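Porin B (Pseudomonas putida, PDB 4GEY) probably forms a carbohydrate-selective channel through the outer membrane that lets sugars such as glucose diffuse into the periplasm. Local coordinates at residues A[41-54]-A[65-79]. The protein carries 2 engineered substitutions. Sequence-based numbering, arbitrary orientation.
Sequences GYDFTLDYVGEVAG and TARYSDQFALGAHLD. With DMU (decyl-beta-D-maltopyranoside), chain N; C8E ((hydroxyethyloxy)tri(ethyloxy)octane), chain I; C8E ((hydroxyethyloxy)tri(ethyloxy)octane), chain H.
Tyr-48 and Phe-72 meet on the detergent-covered side of an antiparallel hairpin in the barrel wall, where 41-54 pairs with 65-79. From Tyr-48 CB, a chi1 of 171° swings the ring across toward the neighbouring strand, with Tyr-48 CG 4.1 Å from Gln-71 O. Tyr-48 CD1 sits 3.6 Å from Phe-72 CZ, over one face of the phenylalanine, the ring planes 58° apart. Tyr-48 CE1 lies 3.6 Å from Asp-70 OD2, which is at the ring edge, near its plane, the carboxylate itself turned almost perpendicular. Tyr-48 CE2 meets detergent, 3.6 Å from O12 of C8E chain I, and OH points toward Tyr-68, whose hydroxyl is modelled too close for the pair to be interpreted. On the same face, Val-52 CG2 touches Tyr-68 CD1 (3.4 Å) at the ring edge. The backbone ladder runs from Asp-79 N to Gly-41 O at one end to Arg-67 N to Ala-53 O (2.7 Å) at the other. On the other face Gln-71 accepts from Arg-98 and Trp-186 of the glucose pocket, and Glu-51 from Val-122. Bent at chi2 (-70°), Arg-67 gives NH1 to Thr-65 OG1 and Ala-66 O, while NE forms a salt bridge with Asp-106. A leucine here would probably leave Asp-106 without this ionic mate. Mostly aromatic and aliphatic groups, Asp-70 among them, thus meet amphiphiles, while Gln-71, Glu-51 and Arg-67 opposite carry polar bonds, consistent with a porin wall.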
# COMPACT_ATOMS: atom_id res chain seq x y z
N GLY A 41 -29.43 3.24 -7.14
CA GLY A 41 -28.21 3.98 -6.84
C GLY A 41 -27.41 3.48 -5.65
O GLY A 41 -26.45 4.13 -5.24
N TYR A 42 -27.79 2.33 -5.10
CA TYR A 42 -27.12 1.77 -3.92
C TYR A 42 -26.29 0.52 -4.24
O TYR A 42 -26.81 -0.49 -4.71
CB TYR A 42 -28.13 1.43 -2.83
CG TYR A 42 -28.96 2.59 -2.36
CD1 TYR A 42 -30.04 3.05 -3.10
CD2 TYR A 42 -28.68 3.22 -1.15
CE1 TYR A 42 -30.81 4.11 -2.68
CE2 TYR A 42 -29.45 4.29 -0.71
CZ TYR A 42 -30.51 4.73 -1.48
OH TYR A 42 -31.27 5.78 -1.05
N ASP A 43 -25.00 0.58 -3.94
CA ASP A 43 -24.10 -0.54 -4.16
C ASP A 43 -23.47 -0.93 -2.83
O ASP A 43 -22.49 -0.31 -2.40
CB ASP A 43 -23.03 -0.14 -5.18
CG ASP A 43 -22.16 -1.31 -5.63
OD1 ASP A 43 -22.41 -2.46 -5.21
OD2 ASP A 43 -21.23 -1.06 -6.44
N PHE A 44 -24.05 -1.93 -2.17
CA PHE A 44 -23.52 -2.39 -0.89
C PHE A 44 -22.56 -3.55 -1.11
O PHE A 44 -22.86 -4.48 -1.85
CB PHE A 44 -24.65 -2.83 0.05
CG PHE A 44 -25.60 -1.73 0.42
CD1 PHE A 44 -25.27 -0.81 1.41
CD2 PHE A 44 -26.83 -1.61 -0.21
CE1 PHE A 44 -26.15 0.21 1.75
CE2 PHE A 44 -27.72 -0.60 0.14
CZ PHE A 44 -27.38 0.31 1.12
N THR A 45 -21.40 -3.48 -0.46
CA THR A 45 -20.38 -4.49 -0.63
C THR A 45 -19.77 -4.96 0.68
O THR A 45 -19.63 -4.19 1.62
CB THR A 45 -19.26 -3.95 -1.50
OG1 THR A 45 -18.70 -2.81 -0.85
CG2 THR A 45 -19.82 -3.54 -2.85
N LEU A 46 -19.39 -6.23 0.72
CA LEU A 46 -18.70 -6.80 1.88
C LEU A 46 -17.58 -7.68 1.36
O LEU A 46 -17.81 -8.81 0.93
CB LEU A 46 -19.65 -7.61 2.75
CG LEU A 46 -19.32 -7.67 4.25
CD1 LEU A 46 -19.51 -9.08 4.81
CD2 LEU A 46 -17.92 -7.13 4.56
N ASP A 47 -16.36 -7.15 1.39
CA ASP A 47 -15.22 -7.82 0.79
C ASP A 47 -14.28 -8.38 1.83
O ASP A 47 -14.03 -7.75 2.86
CB ASP A 47 -14.48 -6.83 -0.08
CG ASP A 47 -15.34 -6.28 -1.17
OD1 ASP A 47 -16.01 -7.11 -1.82
OD2 ASP A 47 -15.39 -5.05 -1.36
N TYR A 48 -13.75 -9.57 1.55
CA TYR A 48 -12.85 -10.24 2.47
C TYR A 48 -11.47 -10.47 1.88
O TYR A 48 -11.34 -10.82 0.71
CB TYR A 48 -13.45 -11.58 2.86
CG TYR A 48 -12.51 -12.47 3.64
CD1 TYR A 48 -12.36 -12.32 5.01
CD2 TYR A 48 -11.80 -13.47 3.00
CE1 TYR A 48 -11.53 -13.15 5.72
CE2 TYR A 48 -10.97 -14.29 3.70
CZ TYR A 48 -10.84 -14.13 5.05
OH TYR A 48 -10.00 -14.96 5.73
N VAL A 49 -10.44 -10.31 2.70
CA VAL A 49 -9.08 -10.66 2.29
C VAL A 49 -8.41 -11.41 3.42
O VAL A 49 -8.35 -10.90 4.53
CB VAL A 49 -8.20 -9.41 1.97
CG1 VAL A 49 -6.78 -9.84 1.59
CG2 VAL A 49 -8.81 -8.58 0.86
N GLY A 50 -7.93 -12.61 3.14
CA GLY A 50 -7.20 -13.37 4.14
C GLY A 50 -5.81 -13.69 3.63
O GLY A 50 -5.67 -14.15 2.50
N GLU A 51 -4.79 -13.44 4.45
CA GLU A 51 -3.42 -13.79 4.10
C GLU A 51 -2.72 -14.69 5.12
O GLU A 51 -2.62 -14.35 6.31
CB GLU A 51 -2.60 -12.52 3.87
CG GLU A 51 -2.77 -11.93 2.49
CD GLU A 51 -2.58 -10.43 2.46
OE1 GLU A 51 -1.90 -9.88 3.35
OE2 GLU A 51 -3.14 -9.80 1.53
N VAL A 52 -2.22 -15.84 4.66
CA VAL A 52 -1.46 -16.77 5.49
C VAL A 52 0.02 -16.69 5.13
O VAL A 52 0.36 -16.59 3.95
CB VAL A 52 -1.88 -18.22 5.24
CG1 VAL A 52 -1.09 -19.17 6.12
CG2 VAL A 52 -3.37 -18.39 5.48
N ALA A 53 0.89 -16.77 6.13
CA ALA A 53 2.33 -16.83 5.86
C ALA A 53 3.07 -17.73 6.85
O ALA A 53 2.82 -17.70 8.06
CB ALA A 53 2.94 -15.45 5.86
N GLY A 54 3.97 -18.55 6.32
CA GLY A 54 4.76 -19.43 7.15
C GLY A 54 6.19 -19.46 6.67
O GLY A 54 6.43 -19.54 5.47
N THR A 65 6.79 -21.71 11.95
CA THR A 65 5.44 -21.49 12.44
C THR A 65 4.60 -20.91 11.32
O THR A 65 5.02 -20.90 10.16
CB THR A 65 5.43 -20.55 13.66
OG1 THR A 65 4.11 -20.42 14.19
CG2 THR A 65 5.92 -19.19 13.27
N ALA A 66 3.41 -20.42 11.64
CA ALA A 66 2.58 -19.80 10.61
C ALA A 66 1.72 -18.69 11.19
O ALA A 66 1.27 -18.75 12.34
CB ALA A 66 1.73 -20.85 9.89
N ARG A 67 1.49 -17.66 10.39
CA ARG A 67 0.70 -16.56 10.88
C ARG A 67 -0.42 -16.25 9.93
O ARG A 67 -0.33 -16.54 8.74
CB ARG A 67 1.57 -15.34 11.17
CG ARG A 67 2.57 -15.58 12.29
CD ARG A 67 1.86 -15.67 13.62
NE ARG A 67 2.76 -15.93 14.73
CZ ARG A 67 3.16 -17.15 15.09
NH1 ARG A 67 2.73 -18.21 14.43
NH2 ARG A 67 3.98 -17.30 16.12
N TYR A 68 -1.50 -15.72 10.47
CA TYR A 68 -2.67 -15.43 9.66
C TYR A 68 -3.21 -14.06 9.99
O TYR A 68 -3.29 -13.67 11.16
CB TYR A 68 -3.75 -16.47 9.87
CG TYR A 68 -5.01 -16.20 9.08
CD1 TYR A 68 -5.08 -16.50 7.73
CD2 TYR A 68 -6.12 -15.63 9.68
CE1 TYR A 68 -6.22 -16.25 7.00
CE2 TYR A 68 -7.27 -15.39 8.98
CZ TYR A 68 -7.32 -15.71 7.64
OH TYR A 68 -8.46 -15.46 6.94
N SER A 69 -3.59 -13.33 8.96
CA SER A 69 -4.05 -11.98 9.11
C SER A 69 -5.16 -11.81 8.10
O SER A 69 -5.11 -12.41 7.03
CB SER A 69 -2.90 -11.04 8.77
OG SER A 69 -2.94 -9.89 9.57
N ASP A 70 -6.18 -11.03 8.43
CA ASP A 70 -7.26 -10.80 7.47
C ASP A 70 -7.94 -9.43 7.57
O ASP A 70 -7.59 -8.60 8.42
CB ASP A 70 -8.30 -11.94 7.51
CG ASP A 70 -9.11 -11.98 8.81
OD1 ASP A 70 -8.97 -11.09 9.67
OD2 ASP A 70 -9.91 -12.94 8.96
N GLN A 71 -8.91 -9.20 6.70
CA GLN A 71 -9.60 -7.92 6.64
C GLN A 71 -10.99 -8.10 6.06
O GLN A 71 -11.18 -8.81 5.07
CB GLN A 71 -8.79 -6.91 5.81
CG GLN A 71 -9.43 -5.54 5.62
CD GLN A 71 -8.65 -4.64 4.62
OE1 GLN A 71 -7.76 -3.87 5.00
NE2 GLN A 71 -8.99 -4.76 3.35
N PHE A 72 -11.96 -7.48 6.71
CA PHE A 72 -13.30 -7.36 6.17
C PHE A 72 -13.51 -5.90 5.81
O PHE A 72 -13.05 -5.01 6.52
CB PHE A 72 -14.34 -7.79 7.20
CG PHE A 72 -14.53 -9.28 7.32
CD1 PHE A 72 -15.47 -9.94 6.54
CD2 PHE A 72 -13.78 -10.02 8.23
CE1 PHE A 72 -15.66 -11.32 6.65
CE2 PHE A 72 -13.95 -11.39 8.35
CZ PHE A 72 -14.90 -12.04 7.56
N ALA A 73 -14.20 -5.65 4.70
CA ALA A 73 -14.47 -4.28 4.30
C ALA A 73 -15.95 -4.10 3.93
O ALA A 73 -16.45 -4.72 3.00
CB ALA A 73 -13.57 -3.87 3.15
N LEU A 74 -16.64 -3.26 4.68
CA LEU A 74 -18.08 -3.08 4.52
C LEU A 74 -18.28 -1.73 3.84
O LEU A 74 -17.79 -0.72 4.33
CB LEU A 74 -18.75 -3.12 5.91
CG LEU A 74 -20.25 -3.25 6.16
CD1 LEU A 74 -20.90 -1.89 6.29
CD2 LEU A 74 -20.91 -4.05 5.07
N GLY A 75 -18.98 -1.72 2.71
CA GLY A 75 -19.05 -0.51 1.90
C GLY A 75 -20.43 -0.09 1.46
O GLY A 75 -21.34 -0.92 1.28
N ALA A 76 -20.61 1.21 1.29
CA ALA A 76 -21.86 1.73 0.76
C ALA A 76 -21.56 2.82 -0.27
O ALA A 76 -20.98 3.85 0.05
CB ALA A 76 -22.73 2.27 1.87
N HIS A 77 -21.95 2.56 -1.51
CA HIS A 77 -21.63 3.43 -2.64
C HIS A 77 -22.90 4.06 -3.17
O HIS A 77 -23.77 3.37 -3.70
CB HIS A 77 -20.99 2.60 -3.74
CG HIS A 77 -20.22 3.40 -4.74
ND1 HIS A 77 -19.82 4.71 -4.50
CD2 HIS A 77 -19.76 3.09 -5.97
CE1 HIS A 77 -19.16 5.16 -5.55
NE2 HIS A 77 -19.10 4.20 -6.45
N LEU A 78 -23.02 5.37 -3.02
CA LEU A 78 -24.27 6.03 -3.38
C LEU A 78 -24.17 6.90 -4.63
O LEU A 78 -23.32 7.78 -4.75
CB LEU A 78 -24.80 6.84 -2.20
CG LEU A 78 -25.61 6.08 -1.14
CD1 LEU A 78 -24.86 4.88 -0.56
CD2 LEU A 78 -26.03 7.06 -0.03
N ASP A 79 -25.06 6.61 -5.58
CA ASP A 79 -25.24 7.45 -6.75
C ASP A 79 -26.15 8.61 -6.32
O ASP A 79 -27.38 8.48 -6.34
CB ASP A 79 -25.88 6.62 -7.86
CG ASP A 79 -25.95 7.36 -9.19
OD1 ASP A 79 -26.28 8.56 -9.20
OD2 ASP A 79 -25.69 6.73 -10.23
C1 DMU N . -3.00 -20.10 14.43
C2 DMU N . -2.38 -19.91 15.72
C3 DMU N . -1.17 -20.72 16.01
C4 DMU N . -0.20 -20.90 14.81
O5 DMU N . -0.97 -20.96 13.48
C6 DMU N . -2.09 -20.07 13.31
O7 DMU N . -0.42 -20.14 17.11
O16 DMU N . -2.76 -20.47 12.11
C18 DMU N . -2.51 -19.82 10.88
C19 DMU N . -3.11 -20.50 9.63
C22 DMU N . -4.66 -20.64 9.56
C25 DMU N . -5.25 -21.08 8.22
C28 DMU N . -5.95 -20.07 7.34
C31 DMU N . -6.27 -20.46 5.91
O49 DMU N . -4.03 -19.05 14.21
O55 DMU N . -3.38 -20.08 16.78
C57 DMU N . 0.51 -22.06 14.91
O61 DMU N . 1.40 -22.35 13.89
C5 DMU N . 0.60 -20.11 19.21
C7 DMU N . 1.94 -19.84 18.76
C8 DMU N . 2.78 -21.05 18.56
C9 DMU N . 2.05 -22.35 18.03
O1 DMU N . 0.51 -22.17 17.94
C10 DMU N . -0.16 -20.91 18.25
O2 DMU N . 3.86 -20.75 17.71
O3 DMU N . -0.12 -18.85 19.50
O4 DMU N . 2.55 -18.97 19.75
C11 DMU N . 2.34 -23.40 18.79
O6 DMU N . 3.66 -23.80 18.86
C2 C8E I . -12.51 -11.92 12.79
C3 C8E I . -11.32 -12.83 12.51
C4 C8E I . -11.47 -14.21 13.16
C5 C8E I . -11.12 -15.32 12.17
C6 C8E I . -12.37 -15.87 11.47
C7 C8E I . -12.20 -15.91 9.95
C8 C8E I . -13.48 -16.40 9.26
O9 C8E I . -13.67 -15.80 7.99
C10 C8E I . -13.39 -16.65 6.88
C11 C8E I . -13.96 -16.03 5.59
O12 C8E I . -13.56 -16.73 4.42
C13 C8E I . -14.33 -16.42 3.27
C14 C8E I . -14.26 -17.51 2.21
C1 C8E H . -6.93 -17.71 14.75
C2 C8E H . -7.19 -18.52 13.49
C3 C8E H . -8.10 -17.74 12.55
C4 C8E H . -8.07 -18.32 11.14
C5 C8E H . -9.45 -18.81 10.68
C6 C8E H . -9.71 -18.42 9.22
C7 C8E H . -9.42 -19.57 8.27
C8 C8E H . -9.43 -19.13 6.81
O9 C8E H . -10.65 -19.44 6.17
C10 C8E H . -10.93 -18.56 5.11